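Local atomic coordinates of ribulose bisphosphate carboxylase (Pyrococcus horikoshii, PDB entry 2D69), a protein that probably catalyses the carboxylation of ribulose 1,5-bisphosphate to two molecules of 3-phosphoglycerate, as a form III RuBisCO in an archaeal pathway of AMP degradation. Residues A[121-126]-A[295-300]; A[301-306]-A[333-338]. One frame throughout, in Å; residues are numbered along the deposited sequence.

Interaction 1: A[121-126]-A[295-300]; sequences LDFHPP and MLALAK
The ammonium group of Lys300 joins helix 295-305 to strand 115-124 through two acceptors on consecutive residues. Lys300 NZ lies 2.8 Å from Asp122 OD1, a hydrogen-bonded salt bridge that meets the carboxylate on its syn side, 29° out of plane. Lys300 NZ also donates to Phe123 O at 2.8 Å, nearly along the C=O axis. A water accepts from Lys300 NZ at 3.0 Å and donates to Asp122 OD2, so both carboxylate oxygens are tied to the amine, one directly and one through solvent. The bend at chi3 (-88°) takes CE out of line with the otherwise extended chain. With an alanine at Lys300, the Asp122 carboxylate would probably lose its charged mate and the carbonyl of Phe123 this donor.

The two elements come from different domains: the strand belongs to the N-terminal sheet, the helix to the catalytic α/β barrel. The axes of strand 121-124 and helix 295-300 come within 6.9 Å and run 32° apart. A classic beta bulge, in which Leu121 and Asp122 both face Glu29, interrupts the strand here.

Van der Waals contacts lie beside the charged group. Lys300 CD sits over one face of the Phe123 ring as a CH-pi contact, 4.0 Å from the centroid, while Ala297 O lies at the ring edge, 3.5 Å from Phe123 CE2. Leu296 reaches the Asp122 carboxylate with CD2, 3.8 Å from OD2.

Interaction 2: A[301-306]-A[333-338]; sequences AARMIG and LLSKWE
Anti torsions carry Arg303 straight across to the residues that follow helix 323-334: CG stands anti to the backbone N (chi1 178°), and the chain stays extended as far as NE. On the other side, CG of Trp337 is also anti to its backbone N (chi1 -169°), on a CB bond that points toward helix 295-305. The two side chains run alongside one another with opposite directions.

Both terminal nitrogens of the guanidinium share one acceptor within the contact, Ser335 O. Arg303 NH2 donates to Ser335 O at 2.7 Å, almost head-on to the carbonyl, and Arg303 NH1 donates to the same oxygen at 3.0 Å, tilted from the carbonyl plane. This oxygen lies close to the guanidinium plane, so the end-on pair should restrict rotation of the group. Each face has a neighbour near its rim: Leu333 O stands 3.3 Å above one, and Trp337 CE3 stands 3.9 Å above the opposite one. The guanidinium and indole planes are 58° apart, which excludes a parallel stack. Arg303 NE donates to Arg341 O, adding a third nitrogen to the bonds that fix this buried charge, and NH2 has a further weak bond to Ile340 O.

Both helices belong to the α/β barrel and follow one another around it, with strand 309-311 between them. The first ends in a Schellman motif with Gly306, at positive phi, as its C' residue.

Met304 makes the apolar part of the contact. Its CE lies at the edge of the indole, 3.8 Å from Trp337 CH2, and the two side chains cross obliquely. Phe332 abuts the polar and aromatic groups alike: its ring makes a cation-pi contact with Arg303 and meets Trp337 edge-to-face, and its backbone O is hydrogen-bonded to Ser335 OG.

Interactions 1 and 2 share helix 295-305, the first using its N-terminal part and the second its C-terminal part, with centres 10 Å apart. Interaction 1 reaches back across 168 intervening residues to strand 115-124 of the N-terminal domain; interaction 2, later in the chain, spans 26 residues within the barrel and closes on the end of helix 323-334. The contacts touch directly: Phe123 CE1 is 3.5 Å from Met304 CE, and Pro125 CG is 3.6 Å from Trp337 CZ2. Lys300 CG also packs 3.7 Å from Trp337 CH2. One barrel helix thus packs against both the N-terminal domain and the next barrel helix, making the domain interface continuous with the barrel's outer layer.

Interaction 1: A[121-126]-A[295-300]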
loop_
_atom_site.group_PDB
_atom_site.type_symbol
_atom_site.label_atom_id
_atom_site.label_comp_id
_atom_site.label_asym_id
_atom_site.label_seq_id
_atom_site.Cartn_x
_atom_site.Cartn_y
_atom_site.Cartn_z
ATOM N N LEU A 121 17.855 -28.096 33.596
ATOM C CA LEU A 121 18.540 -27.247 34.558
ATOM C C LEU A 121 19.168 -26.004 33.958
ATOM O O LEU A 121 19.114 -24.932 34.557
ATOM C CB LEU A 121 19.624 -28.026 35.281
ATOM C CG LEU A 121 19.165 -29.269 35.978
ATOM C CD1 LEU A 121 20.373 -29.974 36.665
ATOM C CD2 LEU A 121 18.054 -28.920 36.999
ATOM N N ASP A 122 19.779 -26.154 32.793
ATOM C CA ASP A 122 20.494 -25.069 32.120
ATOM C C ASP A 122 20.847 -25.512 30.714
ATOM O O ASP A 122 20.869 -26.694 30.409
ATOM C CB ASP A 122 21.805 -24.750 32.882
ATOM C CG ASP A 122 22.306 -23.305 32.679
ATOM O OD1 ASP A 122 21.695 -22.524 31.929
ATOM O OD2 ASP A 122 23.334 -22.847 33.251
ATOM N N PHE A 123 21.155 -24.552 29.856
ATOM C CA PHE A 123 21.663 -24.834 28.540
ATOM C C PHE A 123 22.770 -23.784 28.241
ATOM O O PHE A 123 22.842 -22.688 28.871
ATOM C CB PHE A 123 20.528 -24.894 27.504
ATOM C CG PHE A 123 19.861 -23.552 27.257
ATOM C CD1 PHE A 123 20.184 -22.819 26.162
ATOM C CD2 PHE A 123 18.898 -23.067 28.131
ATOM C CE1 PHE A 123 19.549 -21.584 25.913
ATOM C CE2 PHE A 123 18.279 -21.788 27.894
ATOM C CZ PHE A 123 18.612 -21.085 26.806
ATOM N N HIS A 124 23.684 -24.162 27.368
ATOM C CA HIS A 124 24.826 -23.322 27.034
ATOM C C HIS A 124 24.881 -23.231 25.497
ATOM O O HIS A 124 25.307 -24.167 24.824
ATOM C CB HIS A 124 26.125 -23.910 27.661
ATOM C CG HIS A 124 25.979 -24.247 29.131
ATOM N ND1 HIS A 124 25.232 -23.488 30.001
ATOM C CD2 HIS A 124 26.427 -25.287 29.865
ATOM C CE1 HIS A 124 25.224 -24.038 31.199
ATOM N NE2 HIS A 124 25.942 -25.132 31.147
ATOM N N PRO A 125 24.434 -22.125 24.925
ATOM C CA PRO A 125 24.532 -21.972 23.467
ATOM C C PRO A 125 25.920 -21.598 22.989
ATOM O O PRO A 125 26.497 -20.676 23.512
ATOM C CB PRO A 125 23.495 -20.897 23.157
ATOM C CG PRO A 125 23.472 -20.016 24.484
ATOM C CD PRO A 125 23.704 -21.029 25.562
ATOM N N PRO A 126 26.443 -22.277 21.963
ATOM C CA PRO A 126 27.734 -21.880 21.383
ATOM C C PRO A 126 27.629 -20.547 20.669
ATOM O O PRO A 126 26.515 -20.034 20.433
ATOM C CB PRO A 126 28.056 -23.013 20.421
ATOM C CG PRO A 126 26.655 -23.610 20.063
ATOM C CD PRO A 126 25.859 -23.450 21.290
ATOM N N MET A 295 13.925 -21.728 36.642
ATOM C CA MET A 295 13.805 -20.300 36.410
ATOM C C MET A 295 15.072 -19.776 35.729
ATOM O O MET A 295 14.994 -18.845 34.943
ATOM C CB MET A 295 13.518 -19.488 37.704
ATOM C CG MET A 295 13.290 -17.976 37.451
ATOM S SD MET A 295 11.829 -17.687 36.407
ATOM C CE MET A 295 12.382 -16.415 35.348
ATOM N N LEU A 296 16.222 -20.392 36.020
ATOM C CA LEU A 296 17.491 -19.996 35.405
ATOM C C LEU A 296 17.463 -20.173 33.866
ATOM O O LEU A 296 17.906 -19.292 33.121
ATOM C CB LEU A 296 18.644 -20.798 35.994
ATOM C CG LEU A 296 20.002 -20.650 35.281
ATOM C CD1 LEU A 296 20.419 -19.184 35.347
ATOM C CD2 LEU A 296 21.061 -21.529 35.943
ATOM N N ALA A 297 16.901 -21.292 33.407
ATOM C CA ALA A 297 16.842 -21.590 31.976
ATOM C C ALA A 297 15.864 -20.669 31.259
ATOM O O ALA A 297 16.135 -20.141 30.193
ATOM C CB ALA A 297 16.464 -23.044 31.753
ATOM N N LEU A 298 14.715 -20.471 31.886
ATOM C CA LEU A 298 13.712 -19.548 31.403
ATOM C C LEU A 298 14.320 -18.190 31.291
ATOM O O LEU A 298 14.179 -17.540 30.277
ATOM C CB LEU A 298 12.573 -19.477 32.375
ATOM C CG LEU A 298 11.174 -19.161 31.921
ATOM C CD1 LEU A 298 10.185 -19.526 33.058
ATOM C CD2 LEU A 298 11.045 -17.698 31.597
ATOM N N ALA A 299 15.025 -17.779 32.331
ATOM C CA ALA A 299 15.637 -16.467 32.367
ATOM C C ALA A 299 16.688 -16.307 31.257
ATOM O O ALA A 299 16.874 -15.217 30.724
ATOM C CB ALA A 299 16.287 -16.219 33.725
ATOM N N LYS A 300 17.408 -17.382 30.969
ATOM C CA LYS A 300 18.458 -17.355 29.964
ATOM C C LYS A 300 17.837 -17.185 28.582
ATOM O O LYS A 300 18.298 -16.407 27.773
ATOM C CB LYS A 300 19.296 -18.639 30.039
ATOM C CG LYS A 300 20.368 -18.794 28.986
ATOM C CD LYS A 300 21.355 -19.895 29.343
ATOM C CE LYS A 300 22.541 -19.445 30.212
ATOM N NZ LYS A 300 23.354 -20.680 30.690
HETATM O O HOH W 1 24.502 -20.193 33.456
#

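Interaction 2: A[301-306]-A[333-338]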
loop_
_atom_site.group_PDB
_atom_site.type_symbol
_atom_site.label_atom_id
_atom_site.label_comp_id
_atom_site.label_asym_id
_atom_site.label_seq_id
_atom_site.Cartn_x
_atom_site.Cartn_y
_atom_site.Cartn_z
ATOM N N ALA A 301 16.831 -17.991 28.283
ATOM C CA ALA A 301 16.065 -17.778 27.058
ATOM C C ALA A 301 15.555 -16.349 26.946
ATOM O O ALA A 301 15.670 -15.718 25.884
ATOM C CB ALA A 301 14.930 -18.761 26.973
ATOM N N ALA A 302 14.991 -15.813 28.033
ATOM C CA ALA A 302 14.347 -14.530 27.940
ATOM C C ALA A 302 15.410 -13.439 27.708
ATOM O O ALA A 302 15.133 -12.455 26.994
ATOM C CB ALA A 302 13.509 -14.240 29.229
ATOM N N ARG A 303 16.593 -13.582 28.335
ATOM C CA ARG A 303 17.689 -12.629 28.126
ATOM C C ARG A 303 18.221 -12.689 26.679
ATOM O O ARG A 303 18.546 -11.668 26.071
ATOM C CB ARG A 303 18.810 -12.908 29.120
ATOM C CG ARG A 303 20.007 -12.000 28.934
ATOM C CD ARG A 303 21.006 -12.011 30.061
ATOM N NE ARG A 303 22.091 -11.118 29.729
ATOM C CZ ARG A 303 23.332 -11.196 30.187
ATOM N NH1 ARG A 303 23.673 -12.157 31.052
ATOM N NH2 ARG A 303 24.243 -10.299 29.799
ATOM N N MET A 304 18.300 -13.902 26.124
ATOM C CA MET A 304 18.885 -14.098 24.821
ATOM C C MET A 304 17.994 -13.456 23.751
ATOM O O MET A 304 18.487 -12.632 22.937
ATOM C CB MET A 304 19.107 -15.624 24.626
ATOM C CG MET A 304 19.712 -16.102 23.310
ATOM S SD MET A 304 19.930 -17.998 23.221
ATOM C CE MET A 304 19.690 -18.305 24.759
ATOM N N ILE A 305 16.694 -13.744 23.806
ATOM C CA ILE A 305 15.738 -13.054 22.971
ATOM C C ILE A 305 15.858 -11.575 23.243
ATOM O O ILE A 305 16.073 -10.742 22.346
ATOM C CB ILE A 305 14.284 -13.573 23.221
ATOM C CG1 ILE A 305 14.170 -15.003 22.727
ATOM C CG2 ILE A 305 13.299 -12.704 22.428
ATOM C CD1 ILE A 305 13.005 -15.776 23.303
ATOM N N GLY A 306 15.764 -11.221 24.517
ATOM C CA GLY A 306 16.011 -9.846 24.880
ATOM C C GLY A 306 15.003 -9.100 25.705
ATOM O O GLY A 306 14.652 -7.990 25.333
ATOM N N LEU A 333 21.802 -13.023 35.060
ATOM C CA LEU A 333 21.171 -11.901 34.374
ATOM C C LEU A 333 22.133 -10.725 34.176
ATOM O O LEU A 333 22.073 -10.015 33.126
ATOM C CB LEU A 333 19.913 -11.433 35.084
ATOM C CG LEU A 333 18.707 -12.405 34.959
ATOM C CD1 LEU A 333 17.579 -11.860 35.790
ATOM C CD2 LEU A 333 18.202 -12.587 33.546
ATOM N N LEU A 334 23.023 -10.520 35.152
ATOM C CA LEU A 334 23.885 -9.354 35.125
ATOM C C LEU A 334 25.268 -9.659 34.582
ATOM O O LEU A 334 26.053 -8.744 34.432
ATOM C CB LEU A 334 24.015 -8.739 36.533
ATOM C CG LEU A 334 22.793 -8.044 37.123
ATOM C CD1 LEU A 334 22.993 -7.875 38.636
ATOM C CD2 LEU A 334 22.554 -6.713 36.444
ATOM N N SER A 335 25.570 -10.925 34.289
ATOM C CA SER A 335 26.904 -11.325 33.883
ATOM C C SER A 335 27.165 -10.911 32.436
ATOM O O SER A 335 26.237 -10.747 31.632
ATOM C CB SER A 335 27.093 -12.855 33.974
ATOM O OG SER A 335 26.230 -13.487 33.042
ATOM N N LYS A 336 28.440 -10.685 32.149
ATOM C CA LYS A 336 28.943 -10.504 30.810
ATOM C C LYS A 336 28.688 -11.795 30.032
ATOM O O LYS A 336 28.928 -12.858 30.537
ATOM C CB LYS A 336 30.428 -10.164 30.871
ATOM C CG LYS A 336 30.910 -9.151 29.803
ATOM C CD LYS A 336 30.689 -9.675 28.369
ATOM C CE LYS A 336 31.360 -8.790 27.260
ATOM N NZ LYS A 336 31.525 -9.536 26.011
ATOM N N TRP A 337 28.126 -11.681 28.815
ATOM C CA TRP A 337 27.753 -12.830 28.028
ATOM C C TRP A 337 27.804 -12.435 26.574
ATOM O O TRP A 337 26.780 -12.142 25.951
ATOM C CB TRP A 337 26.344 -13.281 28.390
ATOM C CG TRP A 337 25.977 -14.580 27.841
ATOM C CD1 TRP A 337 26.829 -15.580 27.534
ATOM C CD2 TRP A 337 24.657 -15.080 27.564
ATOM N NE1 TRP A 337 26.134 -16.675 27.084
ATOM C CE2 TRP A 337 24.801 -16.394 27.089
ATOM C CE3 TRP A 337 23.366 -14.556 27.682
ATOM C CZ2 TRP A 337 23.714 -17.206 26.749
ATOM C CZ3 TRP A 337 22.280 -15.350 27.323
ATOM C CH2 TRP A 337 22.471 -16.672 26.843
ATOM N N GLU A 338 29.025 -12.407 26.047
ATOM C CA GLU A 338 29.290 -11.931 24.708
ATOM C C GLU A 338 28.624 -10.576 24.459
ATOM O O GLU A 338 28.772 -9.676 25.261
ATOM C CB GLU A 338 28.867 -12.983 23.673
ATOM C CG GLU A 338 29.450 -14.395 23.887
ATOM C CD GLU A 338 30.929 -14.551 23.538
ATOM O OE1 GLU A 338 31.553 -13.586 23.150
ATOM O OE2 GLU A 338 31.466 -15.651 23.652
#